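Local coordinates for protein cysteine protease-like VirA (Shigella flexneri, PDB 3EB8) that is a secreted virulence effector that promotes bacterial entry into epithelial cells and spread within and between them, although its proposed action as an alpha-tubulin protease is disputed, at residues F160-L169 with L218-F228. Sequence-based numbering, arbitrary orientation.
Sequences FNNIEIPLKL and LFTSLFQDPAF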
loop_
_atom_site.group_PDB
_atom_site.type_symbol
_atom_site.label_atom_id
_atom_site.label_comp_id
_atom_site.label_asym_id
_atom_site.label_seq_id
_atom_site.Cartn_x
_atom_site.Cartn_y
_atom_site.Cartn_z
ATOM N N PHE A 160 3.169 -0.934 -12.107
ATOM C CA PHE A 160 1.949 -0.621 -12.823
ATOM C C PHE A 160 1.329 -1.923 -13.302
ATOM O O PHE A 160 1.973 -2.706 -13.997
ATOM C CB PHE A 160 2.197 0.308 -14.003
ATOM C CG PHE A 160 0.964 0.588 -14.799
ATOM C CD1 PHE A 160 0.178 1.684 -14.521
ATOM C CD2 PHE A 160 0.573 -0.254 -15.806
ATOM C CE1 PHE A 160 -0.965 1.928 -15.248
ATOM C CE2 PHE A 160 -0.568 -0.010 -16.526
ATOM C CZ PHE A 160 -1.335 1.077 -16.251
ATOM N N ASN A 161 0.082 -2.160 -12.918
ATOM C CA ASN A 161 -0.600 -3.400 -13.278
ATOM C C ASN A 161 0.245 -4.653 -13.086
ATOM O O ASN A 161 0.387 -5.462 -13.991
ATOM C CB ASN A 161 -1.156 -3.324 -14.705
ATOM C CG ASN A 161 -2.652 -3.047 -14.727
ATOM O OD1 ASN A 161 -3.451 -3.939 -14.430
ATOM N ND2 ASN A 161 -3.041 -1.809 -15.065
ATOM N N ASN A 162 0.810 -4.802 -11.898
ATOM C CA ASN A 162 1.573 -5.998 -11.560
ATOM C C ASN A 162 2.879 -6.138 -12.321
ATOM O O ASN A 162 3.425 -7.234 -12.436
ATOM C CB ASN A 162 0.719 -7.247 -11.755
ATOM C CG ASN A 162 -0.196 -7.504 -10.582
ATOM O OD1 ASN A 162 0.250 -7.542 -9.434
ATOM N ND2 ASN A 162 -1.486 -7.685 -10.862
ATOM N N ILE A 163 3.376 -5.023 -12.838
ATOM C CA ILE A 163 4.638 -5.019 -13.546
ATOM C C ILE A 163 5.622 -4.160 -12.779
ATOM O O ILE A 163 5.398 -2.956 -12.616
ATOM C CB ILE A 163 4.465 -4.424 -14.948
ATOM C CG1 ILE A 163 3.454 -5.242 -15.757
ATOM C CG2 ILE A 163 5.802 -4.321 -15.662
ATOM C CD1 ILE A 163 2.898 -4.491 -16.969
ATOM N N GLU A 164 6.708 -4.757 -12.298
ATOM C CA GLU A 164 7.713 -3.951 -11.622
ATOM C C GLU A 164 8.339 -2.942 -12.584
ATOM O O GLU A 164 8.893 -3.307 -13.621
ATOM C CB GLU A 164 8.787 -4.796 -10.942
ATOM C CG GLU A 164 9.896 -3.945 -10.329
ATOM C CD GLU A 164 10.673 -4.639 -9.213
ATOM O OE1 GLU A 164 11.313 -3.923 -8.412
ATOM O OE2 GLU A 164 10.648 -5.885 -9.131
ATOM N N ILE A 165 8.206 -1.670 -12.250
ATOM C CA ILE A 165 8.920 -0.631 -12.953
ATOM C C ILE A 165 10.315 -0.513 -12.342
ATOM O O ILE A 165 10.476 -0.198 -11.161
ATOM C CB ILE A 165 8.196 0.719 -12.856
ATOM C CG1 ILE A 165 6.779 0.595 -13.407
ATOM C CG2 ILE A 165 8.983 1.803 -13.591
ATOM C CD1 ILE A 165 6.036 1.900 -13.502
ATOM N N PRO A 166 11.336 -0.780 -13.147
ATOM C CA PRO A 166 12.697 -0.761 -12.615
ATOM C C PRO A 166 12.994 0.587 -11.966
ATOM O O PRO A 166 12.677 1.626 -12.545
ATOM C CB PRO A 166 13.559 -0.955 -13.864
ATOM C CG PRO A 166 12.659 -1.656 -14.834
ATOM C CD PRO A 166 11.279 -1.162 -14.568
ATOM N N LEU A 167 13.605 0.559 -10.784
ATOM C CA LEU A 167 13.901 1.763 -10.016
ATOM C C LEU A 167 14.802 2.751 -10.746
ATOM O O LEU A 167 14.632 3.965 -10.622
ATOM C CB LEU A 167 14.499 1.397 -8.651
ATOM C CG LEU A 167 13.464 0.995 -7.595
ATOM C CD1 LEU A 167 14.118 0.280 -6.409
ATOM C CD2 LEU A 167 12.653 2.201 -7.121
ATOM N N LYS A 168 15.763 2.237 -11.500
ATOM C CA LYS A 168 16.656 3.100 -12.261
ATOM C C LYS A 168 15.848 3.921 -13.280
ATOM O O LYS A 168 16.166 5.080 -13.564
ATOM C CB LYS A 168 17.748 2.265 -12.945
ATOM C CG LYS A 168 18.633 3.029 -13.923
ATOM C CD LYS A 168 19.530 4.036 -13.208
ATOM C CE LYS A 168 20.624 4.564 -14.135
ATOM N NZ LYS A 168 20.087 4.928 -15.480
ATOM N N LEU A 169 14.804 3.307 -13.823
ATOM C CA LEU A 169 13.930 3.961 -14.782
ATOM C C LEU A 169 13.098 5.027 -14.095
ATOM O O LEU A 169 12.827 6.078 -14.677
ATOM C CB LEU A 169 13.000 2.947 -15.439
ATOM C CG LEU A 169 11.898 3.525 -16.315
ATOM C CD1 LEU A 169 12.483 4.479 -17.352
ATOM C CD2 LEU A 169 11.130 2.398 -16.987
ATOM N N LEU A 218 4.007 0.339 -23.323
ATOM C CA LEU A 218 3.146 0.665 -22.208
ATOM C C LEU A 218 3.695 1.865 -21.444
ATOM O O LEU A 218 2.996 2.864 -21.240
ATOM C CB LEU A 218 3.037 -0.549 -21.287
ATOM C CG LEU A 218 2.164 -0.425 -20.043
ATOM C CD1 LEU A 218 0.798 0.092 -20.452
ATOM C CD2 LEU A 218 2.051 -1.781 -19.347
ATOM N N PHE A 219 4.954 1.775 -21.027
ATOM C CA PHE A 219 5.535 2.845 -20.231
ATOM C C PHE A 219 5.801 4.096 -21.047
ATOM O O PHE A 219 5.923 5.170 -20.493
ATOM C CB PHE A 219 6.802 2.391 -19.494
ATOM C CG PHE A 219 6.549 1.287 -18.522
ATOM C CD1 PHE A 219 7.297 0.126 -18.557
ATOM C CD2 PHE A 219 5.510 1.384 -17.605
ATOM C CE1 PHE A 219 7.038 -0.913 -17.665
ATOM C CE2 PHE A 219 5.252 0.351 -16.709
ATOM C CZ PHE A 219 6.023 -0.799 -16.741
ATOM N N THR A 220 5.893 3.959 -22.361
ATOM C CA THR A 220 6.068 5.138 -23.203
ATOM C C THR A 220 4.814 5.999 -23.178
ATOM O O THR A 220 4.889 7.221 -23.113
ATOM C CB THR A 220 6.413 4.765 -24.663
ATOM O OG1 THR A 220 7.742 4.229 -24.714
ATOM C CG2 THR A 220 6.347 5.995 -25.554
ATOM N N SER A 221 3.664 5.336 -23.232
ATOM C CA SER A 221 2.371 6.002 -23.191
ATOM C C SER A 221 2.138 6.617 -21.817
ATOM O O SER A 221 1.964 7.823 -21.697
ATOM C CB SER A 221 1.254 5.021 -23.559
ATOM O OG SER A 221 -0.006 5.500 -23.123
ATOM N N LEU A 222 2.138 5.798 -20.773
ATOM C CA LEU A 222 2.219 6.353 -19.427
ATOM C C LEU A 222 3.514 7.130 -19.526
ATOM O O LEU A 222 4.230 6.986 -20.506
ATOM C CB LEU A 222 2.359 5.255 -18.388
ATOM C CG LEU A 222 1.427 4.048 -18.406
ATOM C CD1 LEU A 222 1.962 2.944 -17.478
ATOM C CD2 LEU A 222 0.032 4.466 -18.008
ATOM N N PHE A 223 3.830 7.948 -18.550
ATOM C CA PHE A 223 5.092 8.706 -18.580
ATOM C C PHE A 223 4.915 10.007 -19.354
ATOM O O PHE A 223 5.552 11.011 -19.048
ATOM C CB PHE A 223 6.257 7.907 -19.190
ATOM C CG PHE A 223 6.894 6.903 -18.247
ATOM C CD1 PHE A 223 6.141 6.229 -17.291
ATOM C CD2 PHE A 223 8.248 6.601 -18.350
ATOM C CE1 PHE A 223 6.732 5.298 -16.452
ATOM C CE2 PHE A 223 8.851 5.665 -17.498
ATOM C CZ PHE A 223 8.085 5.018 -16.553
ATOM N N GLN A 224 4.064 9.963 -20.373
ATOM C CA GLN A 224 3.592 11.169 -21.025
ATOM C C GLN A 224 2.209 11.545 -20.498
ATOM O O GLN A 224 1.654 12.564 -20.876
ATOM C CB GLN A 224 3.519 10.979 -22.542
ATOM C CG GLN A 224 4.862 10.696 -23.188
ATOM C CD GLN A 224 4.730 10.515 -24.676
ATOM O OE1 GLN A 224 4.682 9.383 -25.180
ATOM N NE2 GLN A 224 4.627 11.631 -25.396
ATOM N N ASP A 225 1.638 10.711 -19.641
ATOM C CA ASP A 225 0.338 11.026 -19.096
ATOM C C ASP A 225 0.511 11.767 -17.763
ATOM O O ASP A 225 0.943 11.186 -16.777
ATOM C CB ASP A 225 -0.500 9.751 -18.940
ATOM C CG ASP A 225 -1.879 10.024 -18.411
ATOM O OD1 ASP A 225 -2.177 11.185 -18.046
ATOM O OD2 ASP A 225 -2.670 9.070 -18.357
ATOM N N PRO A 226 0.163 13.065 -17.734
ATOM C CA PRO A 226 0.361 13.856 -16.519
ATOM C C PRO A 226 -0.419 13.272 -15.350
ATOM O O PRO A 226 -0.013 13.410 -14.209
ATOM C CB PRO A 226 -0.184 15.232 -16.891
ATOM C CG PRO A 226 -0.225 15.248 -18.382
ATOM C CD PRO A 226 -0.516 13.835 -18.786
ATOM N N ALA A 227 -1.522 12.603 -15.623
ATOM C CA ALA A 227 -2.273 12.021 -14.536
ATOM C C ALA A 227 -1.465 10.881 -13.930
ATOM O O ALA A 227 -1.477 10.676 -12.725
ATOM C CB ALA A 227 -3.638 11.535 -15.006
ATOM N N PHE A 228 -0.746 10.152 -14.777
ATOM C CA PHE A 228 0.120 9.098 -14.291
ATOM C C PHE A 228 1.298 9.661 -13.475
ATOM O O PHE A 228 1.617 9.158 -12.400
ATOM C CB PHE A 228 0.644 8.206 -15.421
ATOM C CG PHE A 228 1.604 7.168 -14.933
ATOM C CD1 PHE A 228 1.137 6.011 -14.323
ATOM C CD2 PHE A 228 2.976 7.391 -14.996
ATOM C CE1 PHE A 228 2.030 5.068 -13.811
ATOM C CE2 PHE A 228 3.873 6.450 -14.499
ATOM C CZ PHE A 228 3.406 5.286 -13.901
#
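F160 reaches from a beta hairpin into a group of side chains where helix 210-221 gives way to helix 226-234, above all L222. A chi1 of 177° turns the ring away from the backbone N and in among L218, L222 and F228. Its CB starts beside F219, 4.1 Å from CE2 at that ring's edge. From CG outward the ring lies under L222, whose CD1 stands 3.6 Å from the F160 ring centroid and 8° off the normal; the broad, flat face of phenylalanine gives this methyl a surface for a CH-pi contact. CD1 of F160 lies 3.9 Å from F228 CE1, while CD2 on the other flank comes within 4.1 Å of L218 CD2. Farther out, F160 CE1 is 3.9 Å from L222 CD2, and F160 CZ is about equally near both L222 methyls, although only CD1 stands over the ring.

The hairpin joins strands 157-160 and 163-164 at the margin of the mixed sheet, through a type I' turn. N161 and N162 occupy its two central positions, where phi is positive and asparagine is readily accommodated. The helical side belongs to the region assigned to tubulin binding.

Beyond the turn, I163 meets L218 tip to tip, its CD1 3.7 Å from L218 CD2, and sets CG2 at the edge of F219. Branching lets I165 reach three rings: CG1 presses to within 3.6 Å of F219 CE2, CD1 continues to the edge of F228, and CG2 faces the edge of F223. L169, in the first turn of helix 167-176, forks at the edge of F223, its CD1 3.8 Å from F223 CE2; the CB of F219 covers a face of that same ring. L222 likewise lays its CB over a face of F228, offset toward the rim. D225 caps the helix bearing F228, its OD1 accepting from A227 N, while its OD2 bonds to Y300 OH.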